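Local coordinates for uncharacterized protein PF1083 (Pyrococcus furiosus, PDB 3NRN) that binds adenosine monophosphate in its nucleotide pocket and is probably a flavin-dependent oxidoreductase of the amine oxidase family, its substrate being unknown, at residues 270-274 with 329-334; 78-82 with 283-287; 53-57 with 297-301. Numbering follows the deposited sequence.

Contact 1: residues 270-274 with 329-334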
# COMPACT_ATOMS: atom_id res chain seq x y z
N ILE A 270 -9.89 -7.95 4.22
CA ILE A 270 -11.03 -8.22 3.37
C ILE A 270 -11.51 -6.92 2.78
O ILE A 270 -11.61 -5.90 3.48
CB ILE A 270 -12.20 -8.90 4.16
CG1 ILE A 270 -11.74 -10.27 4.68
CG2 ILE A 270 -13.41 -9.07 3.25
CD1 ILE A 270 -12.85 -11.11 5.29
N LYS A 271 -11.78 -6.94 1.48
CA LYS A 271 -12.26 -5.78 0.76
C LYS A 271 -13.70 -6.01 0.33
O LYS A 271 -14.04 -7.07 -0.19
CB LYS A 271 -11.39 -5.51 -0.46
CG LYS A 271 -10.31 -4.47 -0.25
CD LYS A 271 -9.31 -4.47 -1.40
CE LYS A 271 -9.99 -4.29 -2.75
NZ LYS A 271 -9.02 -4.55 -3.86
N PHE A 272 -14.54 -5.01 0.55
CA PHE A 272 -15.94 -5.08 0.18
C PHE A 272 -16.23 -4.07 -0.92
O PHE A 272 -16.01 -2.87 -0.74
CB PHE A 272 -16.82 -4.79 1.40
CG PHE A 272 -16.73 -5.84 2.47
CD1 PHE A 272 -17.59 -6.93 2.48
CD2 PHE A 272 -15.74 -5.76 3.46
CE1 PHE A 272 -17.47 -7.93 3.45
CE2 PHE A 272 -15.62 -6.75 4.43
CZ PHE A 272 -16.49 -7.84 4.42
N ASN A 273 -16.69 -4.56 -2.05
CA ASN A 273 -17.02 -3.70 -3.18
C ASN A 273 -18.55 -3.61 -3.18
O ASN A 273 -19.23 -4.61 -3.41
CB ASN A 273 -16.50 -4.32 -4.47
CG ASN A 273 -14.99 -4.55 -4.45
OD1 ASN A 273 -14.21 -3.61 -4.60
ND2 ASN A 273 -14.57 -5.79 -4.23
N LEU A 274 -19.08 -2.42 -2.91
CA LEU A 274 -20.52 -2.21 -2.81
C LEU A 274 -21.07 -1.27 -3.89
O LEU A 274 -20.57 -0.17 -4.08
CB LEU A 274 -20.86 -1.64 -1.43
CG LEU A 274 -22.32 -1.48 -1.01
CD1 LEU A 274 -22.92 -2.85 -0.74
CD2 LEU A 274 -22.41 -0.61 0.24
N ALA A 329 -16.69 -13.22 8.91
CA ALA A 329 -16.22 -11.85 8.71
C ALA A 329 -16.88 -11.21 7.50
O ALA A 329 -17.34 -10.06 7.58
CB ALA A 329 -14.70 -11.85 8.54
N ILE A 330 -16.93 -11.93 6.39
CA ILE A 330 -17.55 -11.40 5.18
C ILE A 330 -19.01 -11.09 5.47
O ILE A 330 -19.51 -10.02 5.10
CB ILE A 330 -17.46 -12.39 4.01
CG1 ILE A 330 -16.01 -12.49 3.52
CG2 ILE A 330 -18.36 -11.93 2.87
CD1 ILE A 330 -15.79 -13.46 2.37
N GLU A 331 -19.69 -12.02 6.14
CA GLU A 331 -21.10 -11.86 6.51
C GLU A 331 -21.30 -10.64 7.41
O GLU A 331 -22.25 -9.88 7.23
CB GLU A 331 -21.60 -13.11 7.24
CG GLU A 331 -22.10 -14.22 6.34
CD GLU A 331 -22.52 -15.45 7.12
OE1 GLU A 331 -23.23 -15.29 8.14
OE2 GLU A 331 -22.14 -16.57 6.73
N LYS A 332 -20.41 -10.47 8.38
CA LYS A 332 -20.51 -9.34 9.30
C LYS A 332 -20.20 -8.07 8.52
O LYS A 332 -20.72 -7.00 8.84
CB LYS A 332 -19.51 -9.50 10.45
CG LYS A 332 -19.66 -8.48 11.56
CD LYS A 332 -21.01 -8.61 12.25
CE LYS A 332 -21.16 -7.63 13.40
NZ LYS A 332 -22.50 -7.73 14.06
N GLY A 333 -19.35 -8.20 7.50
CA GLY A 333 -18.98 -7.05 6.70
C GLY A 333 -20.15 -6.52 5.90
O GLY A 333 -20.41 -5.32 5.92
N TRP A 334 -20.86 -7.40 5.21
CA TRP A 334 -22.01 -6.98 4.43
C TRP A 334 -23.14 -6.49 5.35
O TRP A 334 -23.92 -5.61 4.98
CB TRP A 334 -22.51 -8.14 3.55
CG TRP A 334 -21.55 -8.57 2.47
CD1 TRP A 334 -21.07 -9.82 2.26
CD2 TRP A 334 -21.03 -7.76 1.39
NE1 TRP A 334 -20.29 -9.86 1.13
CE2 TRP A 334 -20.25 -8.60 0.58
CE3 TRP A 334 -21.15 -6.40 1.05
CZ2 TRP A 334 -19.59 -8.14 -0.57
CZ3 TRP A 334 -20.50 -5.94 -0.10
CH2 TRP A 334 -19.73 -6.81 -0.89

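Contact 2: residues 78-82 with 283-287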
# COMPACT_ATOMS: atom_id res chain seq x y z
N ILE A 78 -4.00 12.66 -9.65
CA ILE A 78 -4.26 12.30 -8.27
C ILE A 78 -4.87 13.52 -7.58
O ILE A 78 -4.26 14.58 -7.58
CB ILE A 78 -2.95 11.95 -7.54
CG1 ILE A 78 -2.25 10.80 -8.26
CG2 ILE A 78 -3.24 11.60 -6.09
CD1 ILE A 78 -0.82 10.58 -7.78
N VAL A 79 -6.04 13.36 -6.98
CA VAL A 79 -6.68 14.48 -6.30
C VAL A 79 -6.90 14.20 -4.81
O VAL A 79 -7.61 13.25 -4.46
CB VAL A 79 -8.05 14.83 -6.94
CG1 VAL A 79 -8.70 15.98 -6.18
CG2 VAL A 79 -7.86 15.17 -8.41
N ASN A 80 -6.30 15.02 -3.95
CA ASN A 80 -6.45 14.85 -2.51
C ASN A 80 -7.91 14.90 -2.09
O ASN A 80 -8.70 15.65 -2.65
CB ASN A 80 -5.68 15.93 -1.75
CG ASN A 80 -4.18 15.71 -1.76
OD1 ASN A 80 -3.71 14.58 -1.95
ND2 ASN A 80 -3.42 16.78 -1.55
N SER A 81 -8.24 14.10 -1.08
CA SER A 81 -9.59 14.03 -0.53
C SER A 81 -10.01 15.37 0.07
O SER A 81 -9.25 15.95 0.85
CB SER A 81 -9.64 12.96 0.57
OG SER A 81 -9.30 11.68 0.06
N ASN A 82 -11.22 15.85 -0.28
CA ASN A 82 -11.76 17.12 0.23
C ASN A 82 -11.34 17.20 1.70
O ASN A 82 -10.25 17.70 1.99
CB ASN A 82 -13.29 17.15 0.12
CG ASN A 82 -13.78 17.06 -1.32
OD1 ASN A 82 -13.56 16.06 -2.00
ND2 ASN A 82 -14.46 18.11 -1.78
N GLY A 283 -18.34 11.40 -1.47
CA GLY A 283 -17.42 12.22 -2.24
C GLY A 283 -15.97 11.80 -2.07
O GLY A 283 -15.70 10.72 -1.53
N ASN A 284 -15.05 12.64 -2.52
CA ASN A 284 -13.62 12.34 -2.43
C ASN A 284 -13.10 12.49 -1.00
O ASN A 284 -12.60 13.55 -0.62
CB ASN A 284 -12.82 13.26 -3.36
CG ASN A 284 -11.34 12.92 -3.37
OD1 ASN A 284 -10.90 11.97 -2.72
ND2 ASN A 284 -10.56 13.69 -4.13
N THR A 285 -13.22 11.42 -0.22
CA THR A 285 -12.76 11.41 1.16
C THR A 285 -12.79 9.96 1.65
O THR A 285 -13.24 9.07 0.92
CB THR A 285 -13.70 12.24 2.08
OG1 THR A 285 -13.98 13.50 1.46
CG2 THR A 285 -13.05 12.51 3.43
N ILE A 286 -12.30 9.72 2.86
CA ILE A 286 -12.34 8.38 3.43
C ILE A 286 -13.12 8.50 4.73
O ILE A 286 -13.09 9.54 5.38
CB ILE A 286 -10.94 7.84 3.74
CG1 ILE A 286 -10.17 8.83 4.62
CG2 ILE A 286 -10.19 7.55 2.46
CD1 ILE A 286 -8.79 8.36 5.01
N VAL A 287 -13.81 7.44 5.11
CA VAL A 287 -14.58 7.46 6.34
C VAL A 287 -14.13 6.35 7.29
O VAL A 287 -14.24 5.17 6.97
CB VAL A 287 -16.10 7.27 6.08
CG1 VAL A 287 -16.87 7.31 7.40
CG2 VAL A 287 -16.59 8.36 5.14

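Contact 3: residues 53-57 with 297-301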
# COMPACT_ATOMS: atom_id res chain seq x y z
N ALA A 53 -5.06 -1.99 -3.74
CA ALA A 53 -5.32 -0.64 -3.27
C ALA A 53 -6.68 -0.16 -3.79
O ALA A 53 -7.10 -0.51 -4.89
CB ALA A 53 -4.22 0.31 -3.74
N LEU A 54 -7.35 0.66 -2.99
CA LEU A 54 -8.68 1.14 -3.37
C LEU A 54 -8.65 2.35 -4.31
O LEU A 54 -9.36 3.33 -4.08
CB LEU A 54 -9.47 1.48 -2.10
CG LEU A 54 -9.56 0.42 -1.01
CD1 LEU A 54 -10.48 0.91 0.09
CD2 LEU A 54 -10.08 -0.90 -1.58
N HIS A 55 -7.83 2.28 -5.36
CA HIS A 55 -7.71 3.36 -6.34
C HIS A 55 -7.38 4.65 -5.63
O HIS A 55 -7.78 5.74 -6.05
CB HIS A 55 -9.04 3.51 -7.09
CG HIS A 55 -9.40 2.32 -7.92
ND1 HIS A 55 -10.69 1.88 -8.10
CD2 HIS A 55 -8.62 1.46 -8.62
CE1 HIS A 55 -10.69 0.81 -8.87
NE2 HIS A 55 -9.45 0.53 -9.20
N MSE A 56 -6.63 4.52 -4.54
CA MSE A 56 -6.28 5.64 -3.68
C MSE A 56 -4.83 5.53 -3.19
O MSE A 56 -4.28 4.43 -3.08
CB MSE A 56 -7.25 5.64 -2.49
CG MSE A 56 -7.09 6.75 -1.45
SE MSE A 56 -8.40 6.62 -0.15
CE MSE A 56 -8.10 4.99 0.44
N ILE A 57 -4.22 6.67 -2.92
CA ILE A 57 -2.86 6.72 -2.41
C ILE A 57 -2.99 7.32 -1.01
O ILE A 57 -3.66 8.33 -0.83
CB ILE A 57 -1.98 7.61 -3.33
CG1 ILE A 57 -1.95 6.99 -4.74
CG2 ILE A 57 -0.57 7.76 -2.76
CD1 ILE A 57 -1.22 7.83 -5.78
N PHE A 297 -14.01 3.14 4.86
CA PHE A 297 -14.39 2.97 3.47
C PHE A 297 -14.22 4.26 2.69
O PHE A 297 -14.12 5.34 3.27
CB PHE A 297 -15.84 2.46 3.38
CG PHE A 297 -16.87 3.41 3.94
CD1 PHE A 297 -17.35 4.47 3.18
CD2 PHE A 297 -17.37 3.22 5.23
CE1 PHE A 297 -18.32 5.34 3.70
CE2 PHE A 297 -18.33 4.09 5.76
CZ PHE A 297 -18.81 5.15 4.99
N ASN A 298 -14.16 4.13 1.37
CA ASN A 298 -14.01 5.28 0.49
C ASN A 298 -15.00 5.15 -0.67
O ASN A 298 -15.76 4.18 -0.74
CB ASN A 298 -12.57 5.38 -0.03
CG ASN A 298 -12.27 4.42 -1.19
OD1 ASN A 298 -12.88 3.37 -1.31
ND2 ASN A 298 -11.32 4.80 -2.03
N GLU A 299 -14.98 6.13 -1.57
CA GLU A 299 -15.87 6.14 -2.73
C GLU A 299 -15.05 6.60 -3.94
O GLU A 299 -15.14 7.75 -4.37
CB GLU A 299 -17.02 7.11 -2.45
CG GLU A 299 -18.04 7.25 -3.56
CD GLU A 299 -19.26 8.04 -3.11
OE1 GLU A 299 -20.29 7.41 -2.76
OE2 GLU A 299 -19.19 9.28 -3.08
N PRO A 300 -14.25 5.69 -4.51
CA PRO A 300 -13.39 5.96 -5.66
C PRO A 300 -14.03 6.64 -6.87
O PRO A 300 -13.38 7.42 -7.56
CB PRO A 300 -12.80 4.58 -5.99
CG PRO A 300 -13.86 3.64 -5.54
CD PRO A 300 -14.31 4.24 -4.23
N SER A 301 -15.30 6.35 -7.13
CA SER A 301 -16.00 6.95 -8.26
C SER A 301 -16.34 8.42 -8.01
O SER A 301 -16.85 9.11 -8.89
CB SER A 301 -17.29 6.18 -8.55
OG SER A 301 -18.18 6.27 -7.45

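Contact 1: residues 270-274 with 329-334
The short axes of strand segment 270-274 and helix segment 329-334 approach to 9.7 Å, and their N-to-C directions diverge by 38°, with a signed crossing angle of -38°. The register follows from the nearest CA pairs: Ile270 with Ile330 and Phe272 with Gly333, both at 7.5 Å. Phe272 has the largest area covered by the helix segment, 93 Å². Its CZ lies 3.5 Å from Gly333 CA, and an ideal CB on Gly333 would fall 1.9 Å from that same CZ, a clash; with this ring placement the helix has no space for a side chain there. The rim of the ring also meets backbone, with Phe272 CE1 3.4 Å from Ile330 O. On Trp334 the ring of Phe272 presents its edge to the indole face, a T-shaped pair with centroids of the six-membered rings 5.0 Å apart and planes at 85°. The indole runs on along the strand, its CH2 3.4 Å from Asn273 O and its CZ3 4.0 Å from Leu274 CD1. Further back, Ile270 CD1 packs against Ala329 CB at 3.8 Å and Ile330 CG1 at 3.9 Å. Asn273 points its CB away from the helix, and its ND2 donates hydrogen bonds to Leu348 O and Gln350 OE1. The contact is apolar helix-on-sheet packing in a beta-alpha-beta crossover: helix 326-340 connects parallel strands 312-320 and 345-351 and covers strand 269-277 between them.

Contact 2: residues 78-82 with 283-287
Asn284 supplies the best-defined polar link: its ND2 donates to Val79 O at 3.0 Å with an N-H...O angle of 174°, almost linear. Its CB leaves sideways, but the t rotamer brings the amide end nearer to segment 78-82, at the end of strand 78-80. On the other side of the same amide, Ser81 OG stands 3.2 Å from Asn284 OD1, but Pro181 O, a weak alternative acceptor, is also within reach, so that bond is not settled. The backbone adds a short but weak hydrogen bond, Asn82 N to Asn284 O, at 2.7 Å and a bent angle of 127°. Thr285 OG1 makes a very short local bond, 2.5 Å, to Asn284 O of the neighbouring residue. Asn284 is the centre of an inverse gamma turn (phi/psi -74/87), closed by a weak bond of 2.9 Å from Thr285 N to Gly283 O and preceding the strand. Around these bonds the packing is modest: Ser81 CB lies 3.5 Å from Thr285 CA, Ser81 and Thr285 being the nearest CA pair, 4.4 Å apart, and Val79 CG1 lies 3.6 Å from Asn284 ND2. The contact joins two sheets. Strand 78-80 is an outer strand of the three-stranded antiparallel sheet, pairing with strand 182-184 through Val79 and Leu183, whereas strand 286-288 runs between strands 86-89 and 296-298 of the mixed sheet.

Contact 3: residues 53-57 with 297-301
Asn298 turns its side chain onto the bend at Leu54, and with 70 Å² covered by segment 53-57 it is the residue most engaged here. Its ND2 donates to Leu54 O at 3.2 Å with an N-H...O angle of 146°, while Asn298 OD1 lies 3.7 Å from Leu54 CD1. The acceptor sits on an inverse gamma turn centred on Leu54 (phi/psi -83/47), closed by a weak bond of 2.9 Å from His55 N to Ala53 O. Beyond the turn, the selenium of selenomethionine Met56 packs beside the amide nitrogen, with Met56 SE 3.9 Å from Asn298 ND2. Pro300 fills the space beside the imidazole: its CB is 4.0 Å from His55 ND1, near the ring plane, and 4.1 Å from Leu54 O. ND1 of His55 is buried without a partner in the model, whereas its NE2 makes a weak hydrogen bond to Leu49 O. The contact is buried packing between two sheets, with one side-chain-to-backbone hydrogen bond, joining the lead-in to strand 56-57 of the three-stranded sheet with the end of strand 296-298 in the mixed sheet.

All three contacts reach the mixed sheet. Contacts 2 and 3, with centres 8 Å apart, join it to the three-stranded antiparallel sheet along one interface: Val287 N lies 2.8 Å from Phe297 O as strands 286-288 and 296-298 pair, Gly283 N lies 2.8 Å from Glu299 OE2, and Ile286 CG2 packs on Met56 SE at 3.3 Å. Contact 1 lies further off, its centre 15 Å from that of contact 3 and 22 Å from that of contact 2, yet Lys271 CE touches Leu54 CD2 at 3.6 Å. Contact 3 lies outside the nucleotide pocket: the His55 side chain is about 13 Å from bound AMP, and that of Leu54 about 11 Å from the side chain of AMP-binding Arg38.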